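Local atomic coordinates of NADPH-flavin oxidoreductase (Vibrio parahaemolyticus serotype O3:K6, PDB entry 5UU6), a protein that probably reduces flavins or nitro compounds with NADPH, as a homodimeric FMN-dependent oxidoreductase of the nitroreductase family. Residues L103-I106 / G107-S111; L173-H176 / V177-E181. One frame throughout, in Å; residues are numbered along the deposited sequence.

Interaction 1: residues L103-I106 / G107-S111. With FMN (flavin mononucleotide), chain G.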
# COMPACT_ATOMS: atom_id res chain seq x y z
N LEU A 103 -13.54 -0.91 3.94
CA LEU A 103 -12.56 -0.67 5.01
C LEU A 103 -11.39 -1.65 4.99
O LEU A 103 -10.29 -1.30 5.44
CB LEU A 103 -13.24 -0.70 6.36
CG LEU A 103 -14.37 0.36 6.49
CD1 LEU A 103 -15.32 0.01 7.62
CD2 LEU A 103 -13.82 1.80 6.64
N MSE A 104 -11.59 -2.86 4.48
CA MSE A 104 -10.48 -3.75 4.30
C MSE A 104 -9.61 -3.17 3.19
O MSE A 104 -8.39 -3.19 3.25
CB MSE A 104 -10.95 -5.17 3.97
CG MSE A 104 -9.79 -6.14 3.96
SE MSE A 104 -9.15 -6.27 2.09
CE MSE A 104 -10.43 -7.73 1.75
N LEU A 105 -10.27 -2.65 2.16
CA LEU A 105 -9.56 -2.02 1.06
C LEU A 105 -8.68 -0.86 1.57
O LEU A 105 -7.49 -0.83 1.28
CB LEU A 105 -10.56 -1.53 0.03
CG LEU A 105 -10.07 -1.15 -1.35
CD1 LEU A 105 -11.28 -1.20 -2.30
CD2 LEU A 105 -9.39 0.26 -1.35
N ILE A 106 -9.25 0.07 2.33
CA ILE A 106 -8.49 1.15 2.99
C ILE A 106 -7.37 0.61 3.86
O ILE A 106 -6.25 1.13 3.85
CB ILE A 106 -9.45 2.03 3.83
CG1 ILE A 106 -10.26 2.93 2.91
CG2 ILE A 106 -8.71 2.88 4.91
CD1 ILE A 106 -11.52 3.47 3.63
N GLY A 107 -7.68 -0.39 4.70
CA GLY A 107 -6.65 -0.98 5.55
C GLY A 107 -5.49 -1.53 4.74
O GLY A 107 -4.31 -1.34 5.09
N ALA A 108 -5.79 -2.17 3.60
CA ALA A 108 -4.73 -2.79 2.82
C ALA A 108 -3.88 -1.75 2.12
O ALA A 108 -2.65 -1.82 2.16
CB ALA A 108 -5.32 -3.77 1.80
N VAL A 109 -4.52 -0.78 1.45
CA VAL A 109 -3.76 0.28 0.78
C VAL A 109 -2.89 1.02 1.79
O VAL A 109 -1.68 1.22 1.58
CB VAL A 109 -4.72 1.25 0.06
CG1 VAL A 109 -4.03 2.56 -0.26
CG2 VAL A 109 -5.32 0.62 -1.15
N ASP A 110 -3.50 1.47 2.90
CA ASP A 110 -2.78 2.26 3.90
C ASP A 110 -1.64 1.46 4.52
O ASP A 110 -0.59 2.03 4.85
CB ASP A 110 -3.74 2.74 5.00
CG ASP A 110 -4.69 3.89 4.51
OD1 ASP A 110 -4.94 4.01 3.30
OD2 ASP A 110 -5.18 4.71 5.34
N SER A 111 -1.80 0.14 4.67
CA SER A 111 -0.68 -0.69 5.16
C SER A 111 0.48 -0.72 4.17
O SER A 111 1.66 -0.67 4.57
CB SER A 111 -1.17 -2.13 5.41
OG SER A 111 -2.04 -2.13 6.54
N1 FMN G . -7.41 13.60 0.65
C2 FMN G . -8.41 14.31 0.02
O2 FMN G . -8.44 15.51 0.16
N3 FMN G . -9.36 13.68 -0.78
C4 FMN G . -9.30 12.32 -0.96
O4 FMN G . -10.17 11.78 -1.68
C4A FMN G . -8.29 11.60 -0.29
N5 FMN G . -8.16 10.23 -0.43
C5A FMN G . -7.12 9.54 0.19
C6 FMN G . -7.00 8.18 0.01
C7 FMN G . -5.95 7.46 0.62
C7M FMN G . -5.84 5.95 0.41
C8 FMN G . -5.03 8.12 1.44
C8M FMN G . -3.91 7.30 2.08
C9 FMN G . -5.11 9.51 1.62
C9A FMN G . -6.16 10.21 1.00
N10 FMN G . -6.29 11.58 1.14
C10 FMN G . -7.34 12.25 0.49
C1' FMN G . -5.32 12.40 1.95
C2' FMN G . -5.57 12.32 3.48
O2' FMN G . -6.71 13.09 3.86
C3' FMN G . -4.33 12.80 4.26
O3' FMN G . -3.30 11.86 4.09
C4' FMN G . -4.56 12.88 5.77
O4' FMN G . -5.50 13.86 6.07
C5' FMN G . -3.27 13.21 6.53
O5' FMN G . -2.78 14.44 6.06
P FMN G . -1.28 14.50 5.47
O1P FMN G . -0.25 14.09 6.49
O2P FMN G . -1.03 15.93 5.05
O3P FMN G . -1.19 13.54 4.29
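Asp110 and Ile106, one turn apart in a buried part of helix 101-124, lie side by side and point the same way, joined beneath by the 2.9 Å hydrogen bond from Asp110 N to Ile106 O. Followed outward, the aspartate keeps its CB, CG and OD1 all close to Ile106 O, at 3.2 Å each; OD1 and that carbonyl are both acceptors, so no bond joins them. With CG beside its own backbone N (chi1 -73°), the carboxylate leans back along the helix toward the residue four positions before it. OD2 lies alongside the methyl Ile106 CG2, at 4.0 Å. OD1 receives a hydrogen bond from the hydroxyl of Ser43 and approaches the flavin, 3.6 Å from FMN C7M, a methyl group of the dimethylbenzene ring. The serine bond probably fixes the rotation of the carboxylate next to this apolar end of the cofactor.

Val109 works as a forked group. Its CG1, anti to the backbone N (chi1 162°), also reaches that flavin methyl, 3.9 Å from FMN C7M, whereas CG2 packs alongside Leu105 CD2 at 4.1 Å. Below this pair Val109 N bonds almost straight to Leu105 O, with an N-H...O angle of 179°. Gly107, on another side of the helix, gives its N to Leu103 O, and its own carbonyl is gripped twice by one residue: Ser111 N and Ser111 OG, the latter 2.8 Å from Gly107 O, arrive from opposite faces of the carbonyl plane.

Ala108 packs on Ala108 of the second subunit. A long helix self-packing at the dimer interface while its flank meets the flavin, whose hydrogen-bond partners include Arg18 and Lys170 of the second subunit, is characteristic of the FMN site shared between subunits in nitroreductase-family dimers.

Interaction 2: residues L173-H176 / V177-E181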
# COMPACT_ATOMS: atom_id res chain seq x y z
N LEU A 173 7.82 -5.25 -15.78
CA LEU A 173 7.18 -4.87 -17.03
C LEU A 173 7.51 -3.42 -17.37
O LEU A 173 7.58 -2.59 -16.46
CB LEU A 173 5.67 -5.03 -16.91
CG LEU A 173 5.16 -6.47 -16.88
CD1 LEU A 173 3.66 -6.48 -16.47
CD2 LEU A 173 5.38 -7.07 -18.25
N PRO A 174 7.71 -3.08 -18.64
CA PRO A 174 7.98 -1.68 -19.00
C PRO A 174 6.82 -0.75 -18.67
O PRO A 174 5.66 -1.16 -18.61
CB PRO A 174 8.23 -1.74 -20.51
CG PRO A 174 7.69 -3.10 -20.96
CD PRO A 174 7.89 -4.00 -19.78
N ALA A 175 7.17 0.54 -18.47
CA ALA A 175 6.15 1.56 -18.20
C ALA A 175 5.08 1.60 -19.29
O ALA A 175 3.89 1.78 -19.00
CB ALA A 175 6.82 2.93 -18.07
N HIS A 176 5.47 1.39 -20.56
CA HIS A 176 4.45 1.51 -21.59
C HIS A 176 3.44 0.36 -21.52
O HIS A 176 2.37 0.48 -22.12
CB HIS A 176 5.09 1.64 -22.98
CG HIS A 176 5.56 0.35 -23.58
ND1 HIS A 176 6.87 -0.08 -23.52
CD2 HIS A 176 4.89 -0.60 -24.29
CE1 HIS A 176 6.99 -1.24 -24.14
NE2 HIS A 176 5.81 -1.57 -24.63
N VAL A 177 3.73 -0.70 -20.78
CA VAL A 177 2.75 -1.75 -20.50
C VAL A 177 1.91 -1.43 -19.27
O VAL A 177 0.70 -1.64 -19.26
CB VAL A 177 3.45 -3.11 -20.36
CG1 VAL A 177 2.46 -4.18 -19.91
CG2 VAL A 177 4.09 -3.53 -21.71
N VAL A 178 2.55 -0.90 -18.22
CA VAL A 178 1.88 -0.73 -16.93
C VAL A 178 1.12 0.60 -16.85
O VAL A 178 0.09 0.69 -16.18
CB VAL A 178 2.94 -0.88 -15.81
CG1 VAL A 178 2.39 -0.46 -14.47
CG2 VAL A 178 3.44 -2.32 -15.72
N VAL A 179 1.60 1.64 -17.54
CA VAL A 179 0.98 2.97 -17.52
C VAL A 179 0.17 3.18 -18.79
O VAL A 179 0.69 3.00 -19.89
CB VAL A 179 2.03 4.07 -17.39
CG1 VAL A 179 1.32 5.42 -17.22
CG2 VAL A 179 2.95 3.79 -16.21
N HIS A 180 -1.10 3.54 -18.65
CA HIS A 180 -1.97 3.74 -19.79
C HIS A 180 -2.36 5.21 -19.84
O HIS A 180 -2.61 5.81 -18.80
CB HIS A 180 -3.25 2.90 -19.71
CG HIS A 180 -3.03 1.46 -19.33
ND1 HIS A 180 -3.36 0.41 -20.15
CD2 HIS A 180 -2.59 0.91 -18.17
CE1 HIS A 180 -3.06 -0.73 -19.56
NE2 HIS A 180 -2.60 -0.46 -18.35
N GLU A 181 -2.42 5.77 -21.04
CA GLU A 181 -2.80 7.17 -21.22
C GLU A 181 -4.31 7.28 -21.40
O GLU A 181 -4.86 6.79 -22.39
CB GLU A 181 -2.06 7.76 -22.42
CG GLU A 181 -0.56 7.44 -22.39
CD GLU A 181 0.23 8.40 -21.49
OE1 GLU A 181 1.14 7.94 -20.75
OE2 GLU A 181 -0.07 9.62 -21.53
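Val177 packs across the proline ring and the imidazole of the residues before it, all through one methyl. Its CG2, held beside the backbone N by the torsion that sends CG1 anti to it (chi1 173°), lies 3.7 Å from Pro174 CG and over one face of the His176 ring, a CH-pi contact 4.2 Å from the ring centroid and 25° off the normal. The ring folds over the methyl because His176 CG sits between backbone N and carbonyl carbon (chi1 80°); NE2 also makes a weak hydrogen bond to Asp191 of helix 189-203. Val177 CG1 meets Leu173 CD1 more loosely, at 4.3 Å. The amide of Val177 bonds to Pro174 O from above the carbonyl plane.

Val178 donates to the same oxygen, Val178 N to Pro174 O being 3.1 Å, this time in the carbonyl plane. Two amides thus share one acceptor at the start of helix 175-178, a single short turn with Pro174 as its N-cap residue. Val178 CG2 packs 3.7 Å from Leu173 CB, on the side of the turn away from the histidine ring.

At Val179 the chain leaves the helical conformation, yet its amide still closes the turn: Val179 N to Ala175 O is 2.7 Å, again in the carbonyl plane. Its CG2 lies 3.6 Å from the same Ala175 O and, more loosely, 4.4 Å from Ala175 CB. From here the backbone runs through His180 to Glu181 as strand 179-181, which joins a strand of the second subunit in a parallel ladder and carries the sheet across the dimer interface. At its end Glu181 forms a salt bridge through OE2 with Arg53 of the second subunit.

Interaction 1 comes first along the chain, within helix 101-124; interaction 2 follows the last strand of the four-stranded sheet, strand 152-161, and covers the short helix 175-178 and all of strand 179-181. Their centres are 25 Å apart and their nearest atoms about 15 Å, so they do not touch. What unites them is the second subunit: residues 103-111 meet their own copy across the interface, whereas residues 173-181 reach over and add a parallel strand to the other chain's sheet. Interaction 1 lies beside an FMN methyl; interaction 2 directly follows Lys170 and Arg172, whose counterparts in the second subunit bind that FMN, consistent with FMN sites built from both subunits.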